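Local coordinates for protein putative cytosine/guanine deaminase (Unidentified, PDB 2PAJ) that catalyses the zinc-dependent hydrolytic deamination of 2-amino-4-hydroxypteridines to 2,4-dihydroxypteridines, with release of ammonium, at residues A118-L123 and E460-K465; E112-L117 and V475-R480; D280-H285 and R396-D401; V215-T220 and R232-V237. One frame throughout, in Å; residues are numbered along the deposited sequence.

How the interactions relate
Interactions 1 and 2 lie toward the surface. Both join helix 112-127 to helix 464-483 or the turn leading into it, and their first segments adjoin in sequence. Each depends on one arginine. In interaction 1 it reaches a backbone carbonyl, and in interaction 2 it forms a salt bridge. Interactions 3 and 4 are buried, with centres 13 Å apart. They pack helices against two strands of the TIM barrel, and neither has a hydrogen bond across it. Interaction 3 sets valine and methionine over a tryptophan face, with a zinc ligand just after its strand. Interaction 4 sets a thioether against a threonine hydroxyl. Both nest along the chain inside the loops closed by interactions 1 and 2.

Interaction 1 (A118-L123 and E460-K465); sequences AARIGL and EGVDIK
Arg120 reaches from helix 112-127 to the loop formed by Gly461 and Val462. Two kinds of contact form, one polar and one van der Waals, and both use the same nitrogen. In the polar one, Arg120 NH2 comes to 2.8 Å from Gly461 O. The carbonyl oxygen sits at the edge of the guanidinium, near its plane. In the van der Waals contact, Val462 CG1 lies 3.4 Å from Arg120 NH2. This methyl approaches the guanidinium obliquely, and the two side chains cross at a slant.

The reach depends on the shape of the arginine. CG stands anti to the backbone N (chi1 -170°), and the chain then runs extended as far as NE. The guanidinium is thereby carried well away from the helix. The closest CA atoms, those of Arg120 and Val462, remain 9.6 Å apart. Gly461 has a positive phi of 103°, a backbone shape that suits glycine. Arg120 NH1 also has a long, weak ion pair with Glu156 OE1.

This is a surface contact, away from the zinc site. It joins a helix of the TIM-barrel domain to the turn that enters the C-terminal helix 464-483. Asp463 is the N-cap of that helix, and its OD1 bonds to Glu466 N. Ile121 packs on Leu467 and Ala471 of the same helix, while Ala119 and Leu123 face helix 149-159.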
# COMPACT_ATOMS: atom_id res chain seq x y z
N ALA A 118 -9.23 5.28 -13.12
CA ALA A 118 -8.81 5.75 -11.80
C ALA A 118 -7.78 4.82 -11.18
O ALA A 118 -6.79 5.26 -10.60
CB ALA A 118 -10.02 5.86 -10.89
N ALA A 119 -8.03 3.52 -11.32
CA ALA A 119 -7.15 2.50 -10.78
C ALA A 119 -5.82 2.55 -11.49
O ALA A 119 -4.77 2.52 -10.84
CB ALA A 119 -7.77 1.13 -10.96
N ARG A 120 -5.86 2.64 -12.81
CA ARG A 120 -4.62 2.70 -13.58
C ARG A 120 -3.80 3.91 -13.14
O ARG A 120 -2.63 3.77 -12.79
CB ARG A 120 -4.92 2.75 -15.08
CG ARG A 120 -3.68 2.56 -15.95
CD ARG A 120 -4.07 2.15 -17.36
NE ARG A 120 -2.95 2.16 -18.31
CZ ARG A 120 -1.87 1.38 -18.21
NH1 ARG A 120 -1.76 0.53 -17.21
NH2 ARG A 120 -0.91 1.46 -19.12
N ILE A 121 -4.42 5.08 -13.15
CA ILE A 121 -3.74 6.31 -12.74
C ILE A 121 -3.03 6.17 -11.38
O ILE A 121 -1.82 6.30 -11.30
CB ILE A 121 -4.73 7.48 -12.64
CG1 ILE A 121 -5.18 7.89 -14.05
CG2 ILE A 121 -4.07 8.64 -11.93
CD1 ILE A 121 -6.42 8.80 -14.09
N GLY A 122 -3.79 5.91 -10.33
CA GLY A 122 -3.20 5.79 -9.01
C GLY A 122 -2.15 4.71 -8.89
O GLY A 122 -1.20 4.82 -8.11
N LEU A 123 -2.33 3.65 -9.66
CA LEU A 123 -1.41 2.52 -9.65
C LEU A 123 -0.11 2.96 -10.33
O LEU A 123 0.98 2.67 -9.85
CB LEU A 123 -2.05 1.35 -10.41
CG LEU A 123 -2.10 -0.06 -9.82
CD1 LEU A 123 -2.55 -0.02 -8.37
CD2 LEU A 123 -3.03 -0.90 -10.68
N GLU A 460 6.33 -0.24 -19.27
CA GLU A 460 5.82 -0.81 -20.51
C GLU A 460 4.30 -0.79 -20.53
O GLU A 460 3.64 -1.32 -19.63
CB GLU A 460 6.34 -2.24 -20.65
CG GLU A 460 6.84 -2.57 -22.04
CD GLU A 460 7.89 -3.67 -22.02
OE1 GLU A 460 7.64 -4.73 -21.38
OE2 GLU A 460 8.98 -3.47 -22.63
N GLY A 461 3.74 -0.15 -21.56
CA GLY A 461 2.30 -0.05 -21.69
C GLY A 461 1.74 1.32 -21.32
O GLY A 461 0.55 1.58 -21.52
N VAL A 462 2.57 2.20 -20.78
CA VAL A 462 2.07 3.51 -20.40
C VAL A 462 2.58 4.63 -21.28
O VAL A 462 3.77 4.72 -21.55
CB VAL A 462 2.44 3.87 -18.95
CG1 VAL A 462 1.99 2.78 -17.99
CG2 VAL A 462 3.94 4.10 -18.85
N ASP A 463 1.64 5.46 -21.70
CA ASP A 463 1.88 6.64 -22.53
C ASP A 463 1.37 7.77 -21.64
O ASP A 463 0.16 8.00 -21.54
CB ASP A 463 1.03 6.57 -23.81
CG ASP A 463 1.22 7.78 -24.70
OD1 ASP A 463 1.24 8.92 -24.19
OD2 ASP A 463 1.32 7.59 -25.94
N ILE A 464 2.29 8.46 -20.98
CA ILE A 464 1.93 9.54 -20.07
C ILE A 464 1.06 10.63 -20.68
O ILE A 464 0.04 11.00 -20.10
CB ILE A 464 3.20 10.16 -19.48
CG1 ILE A 464 3.94 9.10 -18.65
CG2 ILE A 464 2.86 11.36 -18.61
CD1 ILE A 464 5.33 9.53 -18.28
N LYS A 465 1.44 11.14 -21.85
CA LYS A 465 0.64 12.19 -22.47
C LYS A 465 -0.75 11.69 -22.76
O LYS A 465 -1.73 12.41 -22.59
CB LYS A 465 1.30 12.66 -23.76
CG LYS A 465 2.58 13.41 -23.53
CD LYS A 465 3.23 13.74 -24.86
CE LYS A 465 4.59 14.41 -24.67
NZ LYS A 465 5.23 14.65 -25.99

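Interaction 2 (E112-L117 and V475-R480); sequences ERRFRL and VRELLR
Arg114 and Leu478 hold the closest CA atoms of the two segments, with 9.6 Å between Arg114 CA and Leu478 CA. Both segments are helical throughout. The contact is helix-helix packing: the start of helix 112-127, within the TIM-barrel domain, meets the C-terminal helix 464-483. At this separation the side chains bridge the gap.

Arg114 is the bridging residue. Its CG is anti to the carbonyl carbon (chi1 -70°), and the chain is extended from CG to NE, which takes the guanidinium to the other helix. Its NH2 forms a salt bridge with Glu477 OE1 at 3.1 Å. The bond is nearly straight, at 173°, and the oxygen lies in the guanidinium plane. OE1 accepts through its anti lone pair, away from OE2. The carboxylate plane is turned 34° from the guanidinium.

The same NH2 also has a salt bridge to Glu481, one helical turn beyond Glu477. Arg114 NH1 bonds to the carbonyl oxygen of Leu109. These partners hold the guanidinium on both terminal nitrogens, and the two glutamates would be expected to favour its positive charge. Farther along the helix, Leu117 packs on Leu467, Glu470 and Val474 of the C-terminal helix. Glu477 also touches through its aliphatic part, with CB 3.4 Å from Arg114 NH2. Over one guanidinium face lies the buried Leu478, whose CD2 is 4.3 Å from Arg114 NH1.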
# COMPACT_ATOMS: atom_id res chain seq x y z
N GLU A 112 -17.54 1.12 -15.85
CA GLU A 112 -16.49 0.23 -16.34
C GLU A 112 -15.22 1.03 -16.62
O GLU A 112 -14.25 1.00 -15.87
CB GLU A 112 -16.97 -0.43 -17.64
CG GLU A 112 -15.92 -1.24 -18.39
CD GLU A 112 -15.39 -2.39 -17.57
OE1 GLU A 112 -16.10 -2.80 -16.62
OE2 GLU A 112 -14.29 -2.89 -17.88
N ARG A 113 -15.27 1.74 -17.74
CA ARG A 113 -14.20 2.58 -18.24
C ARG A 113 -13.55 3.42 -17.15
O ARG A 113 -12.33 3.37 -16.94
CB ARG A 113 -14.75 3.49 -19.34
CG ARG A 113 -13.78 4.53 -19.85
CD ARG A 113 -12.82 3.94 -20.88
NE ARG A 113 -11.52 4.62 -20.86
CZ ARG A 113 -10.50 4.29 -20.06
NH1 ARG A 113 -10.62 3.28 -19.19
NH2 ARG A 113 -9.37 4.99 -20.11
N ARG A 114 -14.38 4.20 -16.46
CA ARG A 114 -13.91 5.08 -15.41
C ARG A 114 -13.19 4.42 -14.25
O ARG A 114 -12.07 4.81 -13.93
CB ARG A 114 -15.08 5.94 -14.91
CG ARG A 114 -15.51 6.97 -15.95
CD ARG A 114 -16.73 7.76 -15.53
NE ARG A 114 -17.07 8.76 -16.54
CZ ARG A 114 -18.19 9.48 -16.53
NH1 ARG A 114 -19.08 9.32 -15.57
NH2 ARG A 114 -18.40 10.38 -17.49
N PHE A 115 -13.82 3.43 -13.64
CA PHE A 115 -13.19 2.75 -12.51
C PHE A 115 -11.81 2.28 -12.92
O PHE A 115 -10.83 2.43 -12.18
CB PHE A 115 -14.01 1.53 -12.09
CG PHE A 115 -13.52 0.88 -10.82
CD1 PHE A 115 -13.81 1.43 -9.58
CD2 PHE A 115 -12.75 -0.27 -10.87
CE1 PHE A 115 -13.35 0.86 -8.42
CE2 PHE A 115 -12.28 -0.86 -9.71
CZ PHE A 115 -12.58 -0.29 -8.48
N ARG A 116 -11.73 1.72 -14.12
CA ARG A 116 -10.48 1.20 -14.67
C ARG A 116 -9.40 2.28 -14.82
O ARG A 116 -8.22 2.02 -14.59
CB ARG A 116 -10.78 0.56 -16.02
CG ARG A 116 -9.66 -0.24 -16.60
CD ARG A 116 -10.25 -1.45 -17.26
NE ARG A 116 -9.51 -2.66 -16.93
CZ ARG A 116 -10.03 -3.88 -16.95
NH1 ARG A 116 -11.31 -4.05 -17.29
NH2 ARG A 116 -9.27 -4.92 -16.64
N LEU A 117 -9.82 3.47 -15.23
CA LEU A 117 -8.92 4.59 -15.42
C LEU A 117 -8.35 5.08 -14.10
O LEU A 117 -7.15 5.28 -13.97
CB LEU A 117 -9.64 5.73 -16.12
CG LEU A 117 -8.78 6.93 -16.52
CD1 LEU A 117 -7.85 6.54 -17.68
CD2 LEU A 117 -9.69 8.07 -16.92
N VAL A 475 -12.56 13.88 -16.40
CA VAL A 475 -12.83 14.82 -15.32
C VAL A 475 -13.86 15.85 -15.78
O VAL A 475 -14.75 16.22 -15.01
CB VAL A 475 -11.53 15.54 -14.84
CG1 VAL A 475 -11.88 16.63 -13.84
CG2 VAL A 475 -10.59 14.54 -14.19
N ARG A 476 -13.74 16.30 -17.03
CA ARG A 476 -14.69 17.26 -17.60
C ARG A 476 -16.07 16.60 -17.58
O ARG A 476 -17.03 17.17 -17.06
CB ARG A 476 -14.35 17.57 -19.06
CG ARG A 476 -13.05 18.31 -19.31
CD ARG A 476 -12.58 18.13 -20.77
NE ARG A 476 -11.46 19.01 -21.11
CZ ARG A 476 -10.39 18.64 -21.83
NH1 ARG A 476 -10.29 17.39 -22.29
NH2 ARG A 476 -9.42 19.52 -22.10
N GLU A 477 -16.15 15.40 -18.15
CA GLU A 477 -17.40 14.65 -18.20
C GLU A 477 -17.96 14.56 -16.79
O GLU A 477 -19.12 14.89 -16.54
CB GLU A 477 -17.15 13.24 -18.72
CG GLU A 477 -16.82 13.17 -20.19
CD GLU A 477 -16.14 11.87 -20.54
OE1 GLU A 477 -16.49 10.85 -19.92
OE2 GLU A 477 -15.26 11.88 -21.44
N LEU A 478 -17.11 14.10 -15.88
CA LEU A 478 -17.48 13.97 -14.49
C LEU A 478 -18.09 15.27 -13.98
O LEU A 478 -19.20 15.30 -13.44
CB LEU A 478 -16.23 13.65 -13.67
CG LEU A 478 -15.91 12.17 -13.50
CD1 LEU A 478 -14.51 12.02 -12.92
CD2 LEU A 478 -16.94 11.56 -12.57
N LEU A 479 -17.34 16.35 -14.14
CA LEU A 479 -17.80 17.65 -13.69
C LEU A 479 -19.14 18.01 -14.31
O LEU A 479 -20.01 18.56 -13.63
CB LEU A 479 -16.74 18.71 -14.01
CG LEU A 479 -15.47 18.59 -13.16
CD1 LEU A 479 -14.42 19.59 -13.62
CD2 LEU A 479 -15.83 18.82 -11.70
N ARG A 480 -19.31 17.70 -15.60
CA ARG A 480 -20.57 18.02 -16.27
C ARG A 480 -21.70 17.24 -15.63
O ARG A 480 -22.71 17.81 -15.18
CB ARG A 480 -20.50 17.66 -17.75
CG ARG A 480 -19.79 18.70 -18.60
CD ARG A 480 -20.03 18.46 -20.09
NE ARG A 480 -19.62 19.62 -20.89
CZ ARG A 480 -20.09 19.88 -22.12
NH1 ARG A 480 -20.99 19.07 -22.68
NH2 ARG A 480 -19.68 20.96 -22.79

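Interaction 3 (D280-H285 and R396-D401); sequences DVWYAH and RVMGLD
Trp282 has one face of its indole covered by Val397 and Met398. Val397 CG1 comes over the five-membered ring, 3.7 Å from its centroid and 25° off the ring normal. This is a CH-pi contact. The closest atom pair is Trp282 CG with Val397 CG1 at 3.4 Å. A chi1 of 162° turns that methyl away from its own backbone nitrogen and onto the indole.

Met398 takes the other half of the same face. Its CG sits 4.2 Å from the centroid of the six-membered ring, again as a CH-pi contact. The chain bends at chi2 and chi3 and carries SD obliquely past the ring, where it makes a Met-aromatic contact. Met398 SD is 3.7 Å from Trp282 CZ2.

The contact packs the C-terminal end of helix 383-398 against strand 281-284 of the TIM barrel. The strand pairs with 244-248 and 303-306, its parallel neighbours. It leads into His285, one of the residues of the zinc site, which also includes His76, His78, His248 and Asp336.

All three touching residues are buried. The indole is also fixed by a hydrogen bond from Trp282 NE1 to Thr75 O, and its ring stacks with that of His246. Met398 reaches farther, onto Ala135 and Val165 of two other barrel strands.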
# COMPACT_ATOMS: atom_id res chain seq x y z
N ASP A 280 -3.77 -10.45 13.26
CA ASP A 280 -4.61 -10.82 12.13
C ASP A 280 -5.15 -9.56 11.43
O ASP A 280 -5.29 -9.52 10.21
CB ASP A 280 -5.81 -11.59 12.71
CG ASP A 280 -6.08 -12.88 12.00
OD1 ASP A 280 -6.37 -12.86 10.79
OD2 ASP A 280 -6.01 -13.94 12.66
N VAL A 281 -5.45 -8.56 12.25
CA VAL A 281 -6.04 -7.29 11.84
C VAL A 281 -5.13 -6.05 11.87
O VAL A 281 -4.12 -6.03 12.56
CB VAL A 281 -7.24 -6.99 12.78
CG1 VAL A 281 -8.19 -5.98 12.15
CG2 VAL A 281 -7.93 -8.27 13.15
N TRP A 282 -5.50 -5.02 11.12
CA TRP A 282 -4.77 -3.75 11.10
C TRP A 282 -5.73 -2.62 10.69
O TRP A 282 -6.59 -2.79 9.82
CB TRP A 282 -3.52 -3.85 10.20
CG TRP A 282 -3.63 -3.39 8.80
CD1 TRP A 282 -3.45 -2.13 8.32
CD2 TRP A 282 -3.88 -4.22 7.66
NE1 TRP A 282 -3.57 -2.12 6.95
CE2 TRP A 282 -3.83 -3.39 6.52
CE3 TRP A 282 -4.13 -5.58 7.50
CZ2 TRP A 282 -4.03 -3.88 5.23
CZ3 TRP A 282 -4.33 -6.07 6.22
CH2 TRP A 282 -4.28 -5.22 5.10
N TYR A 283 -5.60 -1.47 11.34
CA TYR A 283 -6.48 -0.33 11.05
C TYR A 283 -5.86 0.90 10.43
O TYR A 283 -4.69 1.21 10.64
CB TYR A 283 -7.19 0.14 12.32
CG TYR A 283 -8.13 -0.87 12.91
CD1 TYR A 283 -7.70 -1.74 13.91
CD2 TYR A 283 -9.47 -0.94 12.49
CE1 TYR A 283 -8.56 -2.65 14.46
CE2 TYR A 283 -10.33 -1.85 13.03
CZ TYR A 283 -9.87 -2.70 14.02
OH TYR A 283 -10.72 -3.61 14.60
N ALA A 284 -6.70 1.60 9.68
CA ALA A 284 -6.33 2.85 9.03
C ALA A 284 -7.07 3.98 9.75
O ALA A 284 -8.05 3.75 10.45
CB ALA A 284 -6.73 2.82 7.56
N HIS A 285 -6.58 5.19 9.56
CA HIS A 285 -7.17 6.39 10.15
C HIS A 285 -7.48 6.29 11.63
O HIS A 285 -8.55 6.68 12.07
CB HIS A 285 -8.44 6.77 9.37
CG HIS A 285 -8.19 7.07 7.92
ND1 HIS A 285 -7.02 6.72 7.28
CD2 HIS A 285 -8.97 7.66 6.98
CE1 HIS A 285 -7.08 7.07 6.01
NE2 HIS A 285 -8.26 7.64 5.80
N ARG A 396 4.87 -7.31 6.90
CA ARG A 396 4.50 -8.21 7.98
C ARG A 396 3.09 -7.94 8.52
O ARG A 396 2.48 -8.81 9.13
CB ARG A 396 5.54 -8.15 9.12
CG ARG A 396 6.79 -9.03 8.82
CD ARG A 396 7.63 -9.37 10.07
NE ARG A 396 8.33 -8.20 10.64
CZ ARG A 396 9.56 -7.79 10.30
NH1 ARG A 396 10.29 -8.44 9.38
NH2 ARG A 396 10.08 -6.72 10.88
N VAL A 397 2.59 -6.73 8.27
CA VAL A 397 1.24 -6.37 8.70
C VAL A 397 0.23 -7.03 7.76
O VAL A 397 -0.85 -7.46 8.18
CB VAL A 397 1.07 -4.83 8.70
CG1 VAL A 397 -0.40 -4.47 8.70
CG2 VAL A 397 1.77 -4.24 9.92
N MET A 398 0.59 -7.15 6.49
CA MET A 398 -0.29 -7.77 5.52
C MET A 398 0.01 -9.27 5.37
O MET A 398 -0.64 -9.97 4.59
CB MET A 398 -0.19 -7.04 4.18
CG MET A 398 -0.53 -5.55 4.26
SD MET A 398 -1.36 -4.83 2.83
CE MET A 398 -0.05 -4.73 1.70
N GLY A 399 0.98 -9.77 6.12
CA GLY A 399 1.29 -11.19 6.06
C GLY A 399 2.21 -11.66 4.95
O GLY A 399 2.43 -12.86 4.79
N LEU A 400 2.75 -10.72 4.18
CA LEU A 400 3.68 -11.04 3.11
C LEU A 400 5.10 -11.01 3.68
O LEU A 400 5.89 -10.11 3.37
CB LEU A 400 3.54 -10.04 1.98
CG LEU A 400 2.24 -10.14 1.17
CD1 LEU A 400 2.22 -9.03 0.13
CD2 LEU A 400 2.14 -11.51 0.50
N ASP A 401 5.42 -12.01 4.50
CA ASP A 401 6.69 -12.12 5.20
C ASP A 401 7.97 -12.37 4.42
O ASP A 401 9.06 -12.25 4.98
CB ASP A 401 6.54 -13.17 6.30
CG ASP A 401 5.38 -12.87 7.22
OD1 ASP A 401 5.11 -11.67 7.44
OD2 ASP A 401 4.72 -13.81 7.71

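Interaction 4 (V215-T220 and R232-V237); sequences VVMAPT and RETAAV
Thr234 OG1 is the polar atom on which the groups of this contact converge. Met217 CE comes within 3.3 Å of Thr234 OG1, and Met217 SD lies 3.6 Å from the same oxygen. Pro219 CG is more distant, 4.4 Å from Thr234 OG1. No hydrogen bond crosses between the segments.

Met217 does most of the reaching. With chi1 at 180°, its CG points directly away from the backbone nitrogen, which sends the chain out from the strand toward the helix. Bends at chi2 and chi3 then turn the thioether across Thr234. The sulfur also passes the helix backbone, with Met217 SD 3.8 Å from Thr234 O. Met217 CG lies at the same distance from Thr234 O. The closest CA atoms are those of Met217 and Ala235, 7.8 Å apart.

Strand 213-217, helix 228-240 and strand 244-248 form one beta-alpha-beta crossover of the TIM barrel. This contact packs the helix back onto the strand that precedes it. Helix 190-203 shares the same layer, and its Tyr193 touches both Met217 and Pro219. Farther along the segment, the carbonyl oxygens of Pro219 and Thr220 both lie within hydrogen-bonding distance of Ser247 OG, whose single proton they would have to share. That serine adjoins the zinc ligand His248.

Within the contact, a thioether meets a hydroxyl and a carbonyl oxygen, with the proline ring at the margin. Their association therefore rests on van der Waals packing, which depends on fit more than on bond direction.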
# COMPACT_ATOMS: atom_id res chain seq x y z
N VAL A 215 -6.23 -11.28 -0.73
CA VAL A 215 -7.58 -10.82 -0.44
C VAL A 215 -7.75 -10.69 1.06
O VAL A 215 -7.28 -11.53 1.80
CB VAL A 215 -8.63 -11.84 -0.97
CG1 VAL A 215 -10.04 -11.38 -0.62
CG2 VAL A 215 -8.48 -12.03 -2.48
N VAL A 216 -8.41 -9.63 1.51
CA VAL A 216 -8.64 -9.45 2.93
C VAL A 216 -10.05 -8.88 3.21
O VAL A 216 -10.61 -8.14 2.40
CB VAL A 216 -7.49 -8.56 3.61
CG1 VAL A 216 -6.50 -8.08 2.59
CG2 VAL A 216 -8.07 -7.38 4.35
N MET A 217 -10.60 -9.28 4.35
CA MET A 217 -11.92 -8.87 4.85
C MET A 217 -11.81 -7.43 5.34
O MET A 217 -11.19 -7.18 6.37
CB MET A 217 -12.30 -9.79 6.02
CG MET A 217 -13.65 -9.54 6.70
SD MET A 217 -15.07 -10.04 5.71
CE MET A 217 -15.88 -8.50 5.49
N ALA A 218 -12.44 -6.48 4.64
CA ALA A 218 -12.31 -5.07 5.01
C ALA A 218 -13.52 -4.13 5.03
O ALA A 218 -13.56 -3.14 4.29
CB ALA A 218 -11.21 -4.44 4.15
N PRO A 219 -14.51 -4.40 5.90
CA PRO A 219 -15.68 -3.51 5.95
C PRO A 219 -15.19 -2.07 6.19
O PRO A 219 -14.56 -1.78 7.20
CB PRO A 219 -16.46 -4.06 7.15
CG PRO A 219 -16.10 -5.52 7.14
CD PRO A 219 -14.62 -5.50 6.87
N THR A 220 -15.50 -1.17 5.25
CA THR A 220 -15.05 0.23 5.34
C THR A 220 -14.76 0.81 6.73
O THR A 220 -13.60 0.90 7.13
CB THR A 220 -16.04 1.14 4.62
OG1 THR A 220 -16.53 0.47 3.45
CG2 THR A 220 -15.34 2.44 4.19
N ARG A 232 -18.56 -9.88 14.40
CA ARG A 232 -18.07 -11.13 14.97
C ARG A 232 -18.09 -12.20 13.88
O ARG A 232 -17.06 -12.81 13.57
CB ARG A 232 -18.93 -11.59 16.15
CG ARG A 232 -18.69 -10.83 17.43
CD ARG A 232 -19.07 -11.66 18.63
NE ARG A 232 -18.83 -10.99 19.91
CZ ARG A 232 -19.53 -9.96 20.37
NH1 ARG A 232 -20.53 -9.47 19.64
NH2 ARG A 232 -19.25 -9.42 21.55
N GLU A 233 -19.26 -12.41 13.28
CA GLU A 233 -19.37 -13.42 12.24
C GLU A 233 -18.48 -13.07 11.06
O GLU A 233 -17.88 -13.93 10.43
CB GLU A 233 -20.83 -13.60 11.81
CG GLU A 233 -21.56 -12.33 11.40
CD GLU A 233 -23.10 -12.49 11.46
OE1 GLU A 233 -23.63 -12.71 12.58
OE2 GLU A 233 -23.76 -12.39 10.39
N THR A 234 -18.38 -11.79 10.77
CA THR A 234 -17.54 -11.34 9.66
C THR A 234 -16.07 -11.70 9.92
O THR A 234 -15.33 -12.02 8.99
CB THR A 234 -17.68 -9.83 9.48
OG1 THR A 234 -17.68 -9.52 8.09
CG2 THR A 234 -16.56 -9.11 10.17
N ALA A 235 -15.66 -11.65 11.18
CA ALA A 235 -14.30 -11.99 11.58
C ALA A 235 -14.06 -13.49 11.41
O ALA A 235 -13.02 -13.92 10.93
CB ALA A 235 -14.07 -11.58 13.03
N ALA A 236 -15.06 -14.28 11.81
CA ALA A 236 -15.01 -15.73 11.73
C ALA A 236 -14.81 -16.25 10.31
O ALA A 236 -14.11 -17.24 10.10
CB ALA A 236 -16.27 -16.31 12.31
N VAL A 237 -15.44 -15.61 9.34
CA VAL A 237 -15.32 -16.05 7.96
C VAL A 237 -13.91 -15.81 7.46
O VAL A 237 -13.30 -16.69 6.84
CB VAL A 237 -16.31 -15.30 7.06
CG1 VAL A 237 -16.20 -15.80 5.64
CG2 VAL A 237 -17.71 -15.47 7.59